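PDB 3D7L: Lin1944 protein from Listeria innocua, which is of unknown function but is probably an oxidoreductase of the short-chain dehydrogenase/reductase type. Local coordinates for residues Phe110-Ile116 with Ile152-Asn158; Gly37-Val41 with Met52-Val56. All coordinates share one frame. Residue numbers count along the deposited sequence, not the author numbering.

Interaction 1. Residues Phe110-Ile116 with Ile152-Asn158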
loop_
_atom_site.group_PDB
_atom_site.type_symbol
_atom_site.label_atom_id
_atom_site.label_comp_id
_atom_site.label_asym_id
_atom_site.label_seq_id
_atom_site.Cartn_x
_atom_site.Cartn_y
_atom_site.Cartn_z
ATOM N N PHE D 110 10.240 -3.302 -15.123
ATOM C CA PHE D 110 9.581 -2.120 -14.552
ATOM C C PHE D 110 10.408 -1.592 -13.374
ATOM O O PHE D 110 10.922 -2.375 -12.588
ATOM C CB PHE D 110 8.193 -2.469 -13.992
ATOM C CG PHE D 110 7.171 -2.803 -15.022
ATOM C CD1 PHE D 110 6.479 -1.800 -15.689
ATOM C CD2 PHE D 110 6.865 -4.133 -15.310
ATOM C CE1 PHE D 110 5.513 -2.100 -16.644
ATOM C CE2 PHE D 110 5.883 -4.438 -16.275
ATOM C CZ PHE D 110 5.209 -3.418 -16.916
ATOM N N THR D 111 10.519 -0.271 -13.232
ATOM C CA THR D 111 11.067 0.309 -11.997
ATOM C C THR D 111 10.093 1.360 -11.475
ATOM O O THR D 111 9.734 2.279 -12.206
ATOM C CB THR D 111 12.430 0.931 -12.191
ATOM O OG1 THR D 111 13.264 0.014 -12.887
ATOM C CG2 THR D 111 13.066 1.302 -10.862
ATOM N N LEU D 112 9.674 1.222 -10.213
ATOM C CA LEU D 112 8.669 2.132 -9.630
ATOM C C LEU D 112 9.259 2.950 -8.487
ATOM O O LEU D 112 10.225 2.524 -7.875
ATOM C CB LEU D 112 7.468 1.323 -9.144
ATOM C CG LEU D 112 6.277 1.022 -10.061
ATOM C CD1 LEU D 112 6.539 1.039 -11.595
ATOM C CD2 LEU D 112 5.522 -0.270 -9.601
ATOM N N THR D 113 8.695 4.114 -8.173
ATOM C CA THR D 113 9.300 4.930 -7.096
ATOM C C THR D 113 8.478 4.862 -5.815
ATOM O O THR D 113 7.265 4.969 -5.865
ATOM C CB THR D 113 9.506 6.415 -7.507
ATOM O OG1 THR D 113 10.331 6.480 -8.681
ATOM C CG2 THR D 113 10.171 7.209 -6.382
ATOM N N THR D 114 9.145 4.653 -4.673
ATOM C CA THR D 114 8.466 4.668 -3.381
ATOM C C THR D 114 8.996 5.871 -2.550
ATOM O O THR D 114 8.877 7.020 -2.991
ATOM C CB THR D 114 8.619 3.301 -2.656
ATOM O OG1 THR D 114 10.000 2.945 -2.618
ATOM C CG2 THR D 114 7.876 2.174 -3.397
ATOM N N GLY D 115 9.586 5.622 -1.378
ATOM C CA GLY D 115 10.106 6.701 -0.547
ATOM C C GLY D 115 10.267 6.340 0.920
ATOM O O GLY D 115 9.529 5.495 1.462
ATOM N N ILE D 116 11.242 6.988 1.562
ATOM C CA ILE D 116 11.564 6.762 2.970
ATOM C C ILE D 116 10.367 6.991 3.922
ATOM O O ILE D 116 10.369 6.518 5.037
ATOM C CB ILE D 116 12.762 7.660 3.417
ATOM C CG1 ILE D 116 13.455 7.084 4.672
ATOM C CG2 ILE D 116 12.313 9.107 3.552
ATOM C CD1 ILE D 116 14.688 7.805 5.106
ATOM N N ILE D 152 10.839 -6.619 -12.081
ATOM C CA ILE D 152 10.227 -5.427 -11.479
ATOM C C ILE D 152 10.840 -5.131 -10.108
ATOM O O ILE D 152 10.854 -5.994 -9.217
ATOM C CB ILE D 152 8.653 -5.532 -11.403
ATOM C CG1 ILE D 152 8.058 -4.325 -10.655
ATOM C CG2 ILE D 152 8.210 -6.861 -10.697
ATOM C CD1 ILE D 152 6.563 -4.121 -10.917
ATOM N N ASN D 153 11.349 -3.910 -9.956
ATOM C CA ASN D 153 11.921 -3.463 -8.681
ATOM C C ASN D 153 11.373 -2.092 -8.282
ATOM O O ASN D 153 10.754 -1.422 -9.092
ATOM C CB ASN D 153 13.454 -3.348 -8.773
ATOM C CG ASN D 153 14.122 -4.646 -9.170
ATOM O OD1 ASN D 153 14.055 -5.635 -8.437
ATOM N ND2 ASN D 153 14.804 -4.643 -10.324
ATOM N N THR D 154 11.621 -1.677 -7.047
ATOM C CA THR D 154 11.272 -0.327 -6.639
ATOM C C THR D 154 12.512 0.393 -6.118
ATOM O O THR D 154 13.451 -0.245 -5.621
ATOM C CB THR D 154 10.145 -0.269 -5.570
ATOM O OG1 THR D 154 10.495 -1.061 -4.440
ATOM C CG2 THR D 154 8.843 -0.766 -6.142
ATOM N N VAL D 155 12.518 1.708 -6.257
ATOM C CA VAL D 155 13.571 2.544 -5.698
ATOM C C VAL D 155 12.922 3.441 -4.639
ATOM O O VAL D 155 11.891 4.070 -4.900
ATOM C CB VAL D 155 14.316 3.331 -6.783
ATOM C CG1 VAL D 155 15.328 4.338 -6.150
ATOM C CG2 VAL D 155 15.028 2.356 -7.750
ATOM N N SER D 156 13.496 3.444 -3.441
ATOM C CA SER D 156 12.938 4.208 -2.307
ATOM C C SER D 156 13.936 5.270 -1.854
ATOM O O SER D 156 14.923 4.976 -1.176
ATOM C CB SER D 156 12.568 3.304 -1.148
ATOM O OG SER D 156 11.944 4.072 -0.122
ATOM N N PRO D 157 13.704 6.515 -2.272
ATOM C CA PRO D 157 14.649 7.549 -1.888
ATOM C C PRO D 157 14.324 8.229 -0.571
ATOM O O PRO D 157 13.157 8.312 -0.156
ATOM C CB PRO D 157 14.523 8.579 -3.027
ATOM C CG PRO D 157 13.343 8.106 -3.891
ATOM C CD PRO D 157 12.649 7.036 -3.153
ATOM N N ASN D 158 15.381 8.732 0.055
ATOM C CA ASN D 158 15.271 9.706 1.134
ATOM C C ASN D 158 14.952 11.052 0.496
ATOM O O ASN D 158 14.946 11.187 -0.749
ATOM C CB ASN D 158 16.614 9.766 1.870
ATOM C CG ASN D 158 16.510 10.318 3.270
ATOM O OD1 ASN D 158 15.549 11.018 3.615
ATOM N ND2 ASN D 158 17.509 9.987 4.113
HETATM O O HOH W 1 10.256 0.222 -2.157
#

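Interaction 2. Residues Gly37-Val41 with Met52-Val56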
loop_
_atom_site.group_PDB
_atom_site.type_symbol
_atom_site.label_atom_id
_atom_site.label_comp_id
_atom_site.label_asym_id
_atom_site.label_seq_id
_atom_site.Cartn_x
_atom_site.Cartn_y
_atom_site.Cartn_z
ATOM N N GLY D 37 7.071 16.017 -22.318
ATOM C CA GLY D 37 7.593 14.747 -22.810
ATOM C C GLY D 37 7.367 14.407 -24.281
ATOM O O GLY D 37 6.478 14.959 -24.930
ATOM N N ASP D 38 8.179 13.478 -24.796
ATOM C CA ASP D 38 7.948 12.860 -26.115
ATOM C C ASP D 38 6.513 12.307 -26.235
ATOM O O ASP D 38 5.918 12.337 -27.294
ATOM C CB ASP D 38 8.938 11.708 -26.355
ATOM C CG ASP D 38 10.401 12.166 -26.344
ATOM O OD1 ASP D 38 10.709 13.191 -26.994
ATOM O OD2 ASP D 38 11.243 11.502 -25.682
ATOM N N VAL D 39 5.977 11.761 -25.150
ATOM C CA VAL D 39 4.595 11.306 -25.149
ATOM C C VAL D 39 4.029 11.840 -23.851
ATOM O O VAL D 39 4.786 12.036 -22.891
ATOM C CB VAL D 39 4.495 9.746 -25.262
ATOM C CG1 VAL D 39 3.072 9.307 -25.509
ATOM C CG2 VAL D 39 5.315 9.234 -26.455
ATOM N N THR D 40 2.734 12.133 -23.805
ATOM C CA THR D 40 2.138 12.582 -22.544
ATOM C C THR D 40 1.171 11.542 -21.982
ATOM O O THR D 40 0.699 10.671 -22.703
ATOM C CB THR D 40 1.465 13.982 -22.621
ATOM O OG1 THR D 40 0.408 13.980 -23.592
ATOM C CG2 THR D 40 2.492 15.062 -22.978
ATOM N N VAL D 41 0.901 11.648 -20.684
ATOM C CA VAL D 41 0.082 10.675 -19.959
ATOM C C VAL D 41 -0.477 11.330 -18.681
ATOM O O VAL D 41 0.220 12.073 -17.997
ATOM C CB VAL D 41 0.863 9.326 -19.668
ATOM C CG1 VAL D 41 2.056 9.533 -18.724
ATOM C CG2 VAL D 41 -0.078 8.212 -19.139
HETATM N N MSE D 52 -1.016 6.187 -24.223
HETATM C CA MSE D 52 0.431 6.361 -24.147
HETATM C C MSE D 52 1.155 5.118 -24.652
HETATM O O MSE D 52 2.029 5.219 -25.504
HETATM C CB MSE D 52 0.892 6.735 -22.737
HETATM C CG MSE D 52 2.428 6.823 -22.617
HETATM SE SE MSE D 52 3.081 6.742 -20.825
HETATM C CE MSE D 52 2.548 4.954 -20.344
ATOM N N TYR D 53 0.764 3.952 -24.151
ATOM C CA TYR D 53 1.415 2.696 -24.537
ATOM C C TYR D 53 1.223 2.301 -26.018
ATOM O O TYR D 53 2.124 1.686 -26.610
ATOM C CB TYR D 53 0.988 1.547 -23.606
ATOM C CG TYR D 53 1.671 1.539 -22.248
ATOM C CD1 TYR D 53 3.070 1.672 -22.131
ATOM C CD2 TYR D 53 0.922 1.380 -21.072
ATOM C CE1 TYR D 53 3.692 1.659 -20.868
ATOM C CE2 TYR D 53 1.536 1.369 -19.820
ATOM C CZ TYR D 53 2.917 1.499 -19.724
ATOM O OH TYR D 53 3.501 1.476 -18.465
ATOM N N GLU D 54 0.068 2.639 -26.604
ATOM C CA GLU D 54 -0.148 2.477 -28.057
ATOM C C GLU D 54 0.804 3.378 -28.841
ATOM O O GLU D 54 1.433 2.936 -29.807
ATOM C CB GLU D 54 -1.579 2.839 -28.481
ATOM C CG GLU D 54 -2.703 2.003 -27.884
ATOM C CD GLU D 54 -4.100 2.605 -28.173
ATOM O OE1 GLU D 54 -5.000 2.557 -27.280
ATOM O OE2 GLU D 54 -4.289 3.147 -29.288
ATOM N N GLN D 55 0.899 4.641 -28.421
ATOM C CA GLN D 55 1.830 5.574 -29.027
ATOM C C GLN D 55 3.273 5.058 -28.962
ATOM O O GLN D 55 3.959 5.041 -29.969
ATOM C CB GLN D 55 1.700 6.979 -28.408
ATOM C CG GLN D 55 0.515 7.811 -28.971
ATOM C CD GLN D 55 0.285 9.181 -28.264
ATOM O OE1 GLN D 55 -0.046 10.178 -28.919
ATOM N NE2 GLN D 55 0.438 9.217 -26.938
ATOM N N VAL D 56 3.698 4.608 -27.775
ATOM C CA VAL D 56 5.094 4.231 -27.519
ATOM C C VAL D 56 5.573 2.950 -28.225
ATOM O O VAL D 56 6.735 2.872 -28.608
ATOM C CB VAL D 56 5.379 4.112 -25.996
ATOM C CG1 VAL D 56 6.762 3.560 -25.755
ATOM C CG2 VAL D 56 5.247 5.461 -25.328
#

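Interaction 1. Residues Phe110-Ile116 with Ile152-Asn158
Two neighbouring parallel strands inside a Rossmann-type parallel sheet meet here, joined by the beta-alpha-beta crossover that runs through helix 126-142. Ile-152 pairs with Phe-110, its CG1 3.8 Å from Phe-110 CB, and its CD1 lies 4.2 Å from Leu-112 CD2; helix 79-100 packs on this apolar patch through Val-97. Asn-153 takes both ladder roles: its N donates to Phe-110 O (3.1 Å) and its O accepts from Leu-112 N (3.1 Å), while its amide group turns to Glu-197 and Gln-194. Thr-154 stands beside Leu-112, with CG2 3.9 Å from Leu-112 CB, and one water bridges Thr-154 OG1 (2.6 Å) and Thr-114 OG1 (2.8 Å). Val-155 repeats the pattern, N to Leu-112 O at 2.9 Å and O from Thr-114 N at 2.8 Å; on its face of the sheet, Val-155 CG2 touches Thr-111 CG2 (3.8 Å) beneath Phe-186 of helix 179-191. At Ser-156 the 110-116 chain has left its strand, and the hydroxyl bonds to Tyr-202. Pro-157 O still accepts Ile-116 N at 2.9 Å, so the last residue of the strand still holds the loop that follows strand 110-113. Asn-158 ND2 bonds to Tyr-202 O, and Asn-158 CG lies 3.6 Å from Ile-116 CD1.

Interaction 2. Residues Gly37-Val41 with Met52-Val56
This is apolar packing of a short edge strand against the last turn of a helix, at the border of the Rossmann-type sheet. Strand 39-40 is outermost in the sheet of this chain and only weakly bonded, next to strand 28-33, to which Val-39 and Val-41 are tied by backbone hydrogen bonds with Thr-31 and Gly-33. Helix 46-56 follows it in sequence and lies across one face of the sheet. Val-39 and Val-41 both aim their CA-to-CB bonds at the helix, whereas Thr-40 between them aims away, as expected of an extended chain.

Val-39 sits at the centre of the contact. Its CG1 is 3.9 Å from Met-52 CG, and its CG2 is 3.9 Å from Val-56 CG2, so the one valine touches residues a helical turn apart; that turn is closed by the bond from Val-56 N to Met-52 O, 2.9 Å. Just past the strand, Met-52, present as selenomethionine, brings its SE to 3.6 Å from Val-41 CB. Leu-7 of strand 5-9 and Ala-32 of strand 28-33 continue this apolar layer beneath the helix. Towards solvent, Gln-55 lays its side chain over the edge of Val-39, with NE2 3.0 Å from Val-39 CG1, a close polar-to-methyl approach.

No hydrogen bond crosses between the two segments. The helix is therefore held against this edge by side-chain packing, with valine methyls and the selenomethionine chain filling the interface, while the strand's backbone bonding is directed to the neighbouring strand 28-33.

Overall arrangement
From the N terminus, the chain lays down strands 5-9 and 28-33 before interaction 2 closes a short loop, with ten residues between 37-41 and 52-56. Strand 59-64 follows, then helix 79-100, and interaction 1 opens at Phe-110, closing over the 35 residues that hold helix 126-142. The two loops come in series, neither nested nor crossed. The centres of the two contacts are about 22 Å apart, and although their nearest atoms are about 4 Å from each other, they do not touch. Both reach the same parallel sheet: interaction 2 fixes a helix against its border at strand 39-40, and interaction 1 joins strands 108-113 and 151-157 on the other side of strand 5-9.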